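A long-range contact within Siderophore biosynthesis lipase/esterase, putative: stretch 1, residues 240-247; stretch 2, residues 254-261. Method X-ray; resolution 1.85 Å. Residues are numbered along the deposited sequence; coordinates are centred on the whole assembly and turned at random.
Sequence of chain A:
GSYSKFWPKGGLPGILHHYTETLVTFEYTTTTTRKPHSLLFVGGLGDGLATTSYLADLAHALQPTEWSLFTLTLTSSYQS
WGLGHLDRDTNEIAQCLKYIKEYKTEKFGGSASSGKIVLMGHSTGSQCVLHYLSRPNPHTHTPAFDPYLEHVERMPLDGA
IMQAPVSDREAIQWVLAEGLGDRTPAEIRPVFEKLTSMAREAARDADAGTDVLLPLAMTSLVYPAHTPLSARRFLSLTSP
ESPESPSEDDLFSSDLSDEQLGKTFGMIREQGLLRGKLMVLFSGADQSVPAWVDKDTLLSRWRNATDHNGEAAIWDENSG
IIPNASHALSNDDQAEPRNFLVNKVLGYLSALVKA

Stretch 1 (240-247) PESPESPS
Stretch 2 (254-261) SDLSDEQL

This is a small, largely polar contact in which the side-chain amide of Gln-260, at the start of a helix, reaches into a turn of irregular chain, with one apolar touch beside it; the two stretches together bury 299 Å².

Stretch 1 has no regular helix or strand. Glu-241 and Ser-242 are extended (phi/psi -53/132 and -84/131), Pro-243 and Glu-244 turn with helix-like angles (-49/-33 and -74/-41), and Ser-245 is extended again (-160/135). The turn is fastened by Ser-242 (chi1 p), whose OG accepts from Ser-245 N at a very short 2.5 Å and donates to Ser-245 O at 2.3 Å, shorter still.

In stretch 2, Leu-256 and Ser-257 are extended before the helix begins at Asp-258. Ser-257 (chi1 p) is the N-cap: its OG accepts from Gln-260 N at 3.2 Å, while Ser-257 N donates to Gln-260 OE1 at 2.9 Å. This reciprocal pair suits a short hydroxyl and a long amide, and it holds the Gln-260 side chain (chi1 m, chi2 t, chi3 -10°) with NE2 free to face the turn.

In the register across the stretches, Ser-245 CA lies 6.9 Å from Gln-260 CA. Pro-243 CA lies 7.3 Å from Leu-256 CA. Gln-260 NE2 donates a weak hydrogen bond to Ser-242 O (3.3 Å, 134°). Pro-243 O lies closer to Gln-260 NE2, at 2.8 Å, but the angle is too poor for a bond; Glu-244 O is 3.0 Å from Gln-260 NE2.

Pro-246, its ring C-gamma endo and its CA-to-CB bond toward stretch 2, places CG 3.8 Å from Leu-256 CD2. Leu-256 (m, t) starts sideways, but its end comes nearer. Glu-241 OE2 and Asp-255 OD2 approach to 3.4 Å, two acceptors of like charge; Asp-255 OD2 is hydrogen-bonded elsewhere in the structure.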

# COMPACT_ATOMS: atom_id res chain seq x y z
N PRO A 240 2.93 -29.20 9.47
CA PRO A 240 3.06 -30.23 8.44
C PRO A 240 1.90 -30.16 7.46
O PRO A 240 0.74 -30.20 7.87
CB PRO A 240 3.03 -31.55 9.23
CG PRO A 240 3.01 -31.19 10.68
CD PRO A 240 2.52 -29.78 10.76
N GLU A 241 2.23 -29.99 6.18
CA GLU A 241 1.28 -30.25 5.11
C GLU A 241 0.74 -31.64 5.31
O GLU A 241 1.50 -32.58 5.57
CB GLU A 241 1.96 -30.15 3.73
CG GLU A 241 3.11 -31.14 3.49
CD GLU A 241 2.72 -32.45 2.83
OE1 GLU A 241 1.68 -32.52 2.14
OE2 GLU A 241 3.47 -33.43 3.00
N SER A 242 -0.58 -31.79 5.23
CA SER A 242 -1.16 -33.11 5.33
C SER A 242 -1.12 -33.76 3.96
O SER A 242 -1.50 -33.12 2.97
CB SER A 242 -2.57 -33.05 5.89
OG SER A 242 -3.56 -32.75 4.94
N PRO A 243 -0.63 -35.01 3.88
CA PRO A 243 -0.72 -35.77 2.64
C PRO A 243 -2.12 -35.79 2.01
O PRO A 243 -2.24 -35.82 0.78
CB PRO A 243 -0.30 -37.18 3.07
CG PRO A 243 0.70 -36.93 4.14
CD PRO A 243 0.25 -35.69 4.86
N GLU A 244 -3.17 -35.76 2.84
CA GLU A 244 -4.54 -35.59 2.35
C GLU A 244 -4.84 -34.15 1.88
O GLU A 244 -5.50 -33.98 0.85
CB GLU A 244 -5.58 -36.06 3.38
CG GLU A 244 -5.97 -37.53 3.26
CD GLU A 244 -4.79 -38.48 3.29
OE1 GLU A 244 -4.86 -39.53 2.62
OE2 GLU A 244 -3.79 -38.19 3.99
N SER A 245 -4.37 -33.13 2.61
CA SER A 245 -4.60 -31.72 2.22
C SER A 245 -3.65 -30.63 2.82
O SER A 245 -3.39 -30.63 4.03
CB SER A 245 -6.06 -31.33 2.49
OG SER A 245 -6.26 -29.93 2.40
N PRO A 246 -3.16 -29.69 1.98
CA PRO A 246 -2.35 -28.52 2.37
C PRO A 246 -3.14 -27.25 2.73
O PRO A 246 -4.38 -27.25 2.66
CB PRO A 246 -1.54 -28.26 1.11
CG PRO A 246 -2.47 -28.63 0.02
CD PRO A 246 -3.15 -29.86 0.52
N SER A 247 -2.42 -26.20 3.10
CA SER A 247 -3.01 -24.89 3.44
C SER A 247 -3.38 -24.09 2.18
O SER A 247 -3.06 -24.48 1.06
CB SER A 247 -2.05 -24.09 4.31
OG SER A 247 -0.92 -23.64 3.58
N SER A 254 6.25 -29.14 -4.26
CA SER A 254 6.61 -30.24 -5.15
C SER A 254 6.10 -31.62 -4.71
O SER A 254 6.01 -32.53 -5.54
CB SER A 254 8.12 -30.29 -5.36
OG SER A 254 8.80 -30.64 -4.16
N ASP A 255 5.79 -31.78 -3.42
CA ASP A 255 5.31 -33.06 -2.88
C ASP A 255 3.78 -33.16 -2.73
O ASP A 255 3.29 -34.09 -2.07
CB ASP A 255 6.02 -33.39 -1.55
CG ASP A 255 5.70 -32.40 -0.44
OD1 ASP A 255 5.27 -31.26 -0.73
OD2 ASP A 255 5.90 -32.75 0.74
N LEU A 256 3.03 -32.23 -3.33
CA LEU A 256 1.57 -32.33 -3.38
C LEU A 256 1.17 -33.46 -4.32
O LEU A 256 1.79 -33.66 -5.36
CB LEU A 256 0.93 -31.02 -3.85
CG LEU A 256 1.16 -29.76 -3.01
CD1 LEU A 256 0.38 -28.60 -3.63
CD2 LEU A 256 0.75 -29.96 -1.56
N SER A 257 0.12 -34.19 -3.94
CA SER A 257 -0.37 -35.32 -4.74
C SER A 257 -1.11 -34.84 -5.98
O SER A 257 -1.51 -33.68 -6.08
CB SER A 257 -1.29 -36.20 -3.90
OG SER A 257 -2.49 -35.52 -3.56
N ASP A 258 -1.31 -35.77 -6.92
CA ASP A 258 -2.11 -35.50 -8.12
C ASP A 258 -3.58 -35.22 -7.79
O ASP A 258 -4.24 -34.47 -8.52
CB ASP A 258 -2.02 -36.67 -9.11
CG ASP A 258 -0.66 -36.75 -9.80
OD1 ASP A 258 -0.12 -35.70 -10.22
OD2 ASP A 258 -0.14 -37.87 -9.95
N GLU A 259 -4.09 -35.80 -6.70
CA GLU A 259 -5.42 -35.47 -6.19
C GLU A 259 -5.51 -34.00 -5.80
O GLU A 259 -6.47 -33.31 -6.15
CB GLU A 259 -5.80 -36.35 -4.99
CG GLU A 259 -7.31 -36.47 -4.78
CD GLU A 259 -7.70 -36.55 -3.31
OE1 GLU A 259 -7.13 -37.38 -2.58
OE2 GLU A 259 -8.60 -35.78 -2.90
N GLN A 260 -4.49 -33.52 -5.08
CA GLN A 260 -4.43 -32.12 -4.62
C GLN A 260 -4.25 -31.12 -5.77
O GLN A 260 -4.87 -30.06 -5.76
CB GLN A 260 -3.32 -31.94 -3.58
CG GLN A 260 -3.68 -32.55 -2.23
CD GLN A 260 -2.48 -32.91 -1.37
OE1 GLN A 260 -1.33 -32.88 -1.82
NE2 GLN A 260 -2.74 -33.26 -0.12
N LEU A 261 -3.41 -31.46 -6.75
CA LEU A 261 -3.25 -30.64 -7.96
C LEU A 261 -4.53 -30.59 -8.79
O LEU A 261 -4.79 -29.58 -9.46
CB LEU A 261 -2.08 -31.14 -8.81
CG LEU A 261 -0.68 -31.06 -8.20
CD1 LEU A 261 0.32 -31.77 -9.10
CD2 LEU A 261 -0.26 -29.62 -7.96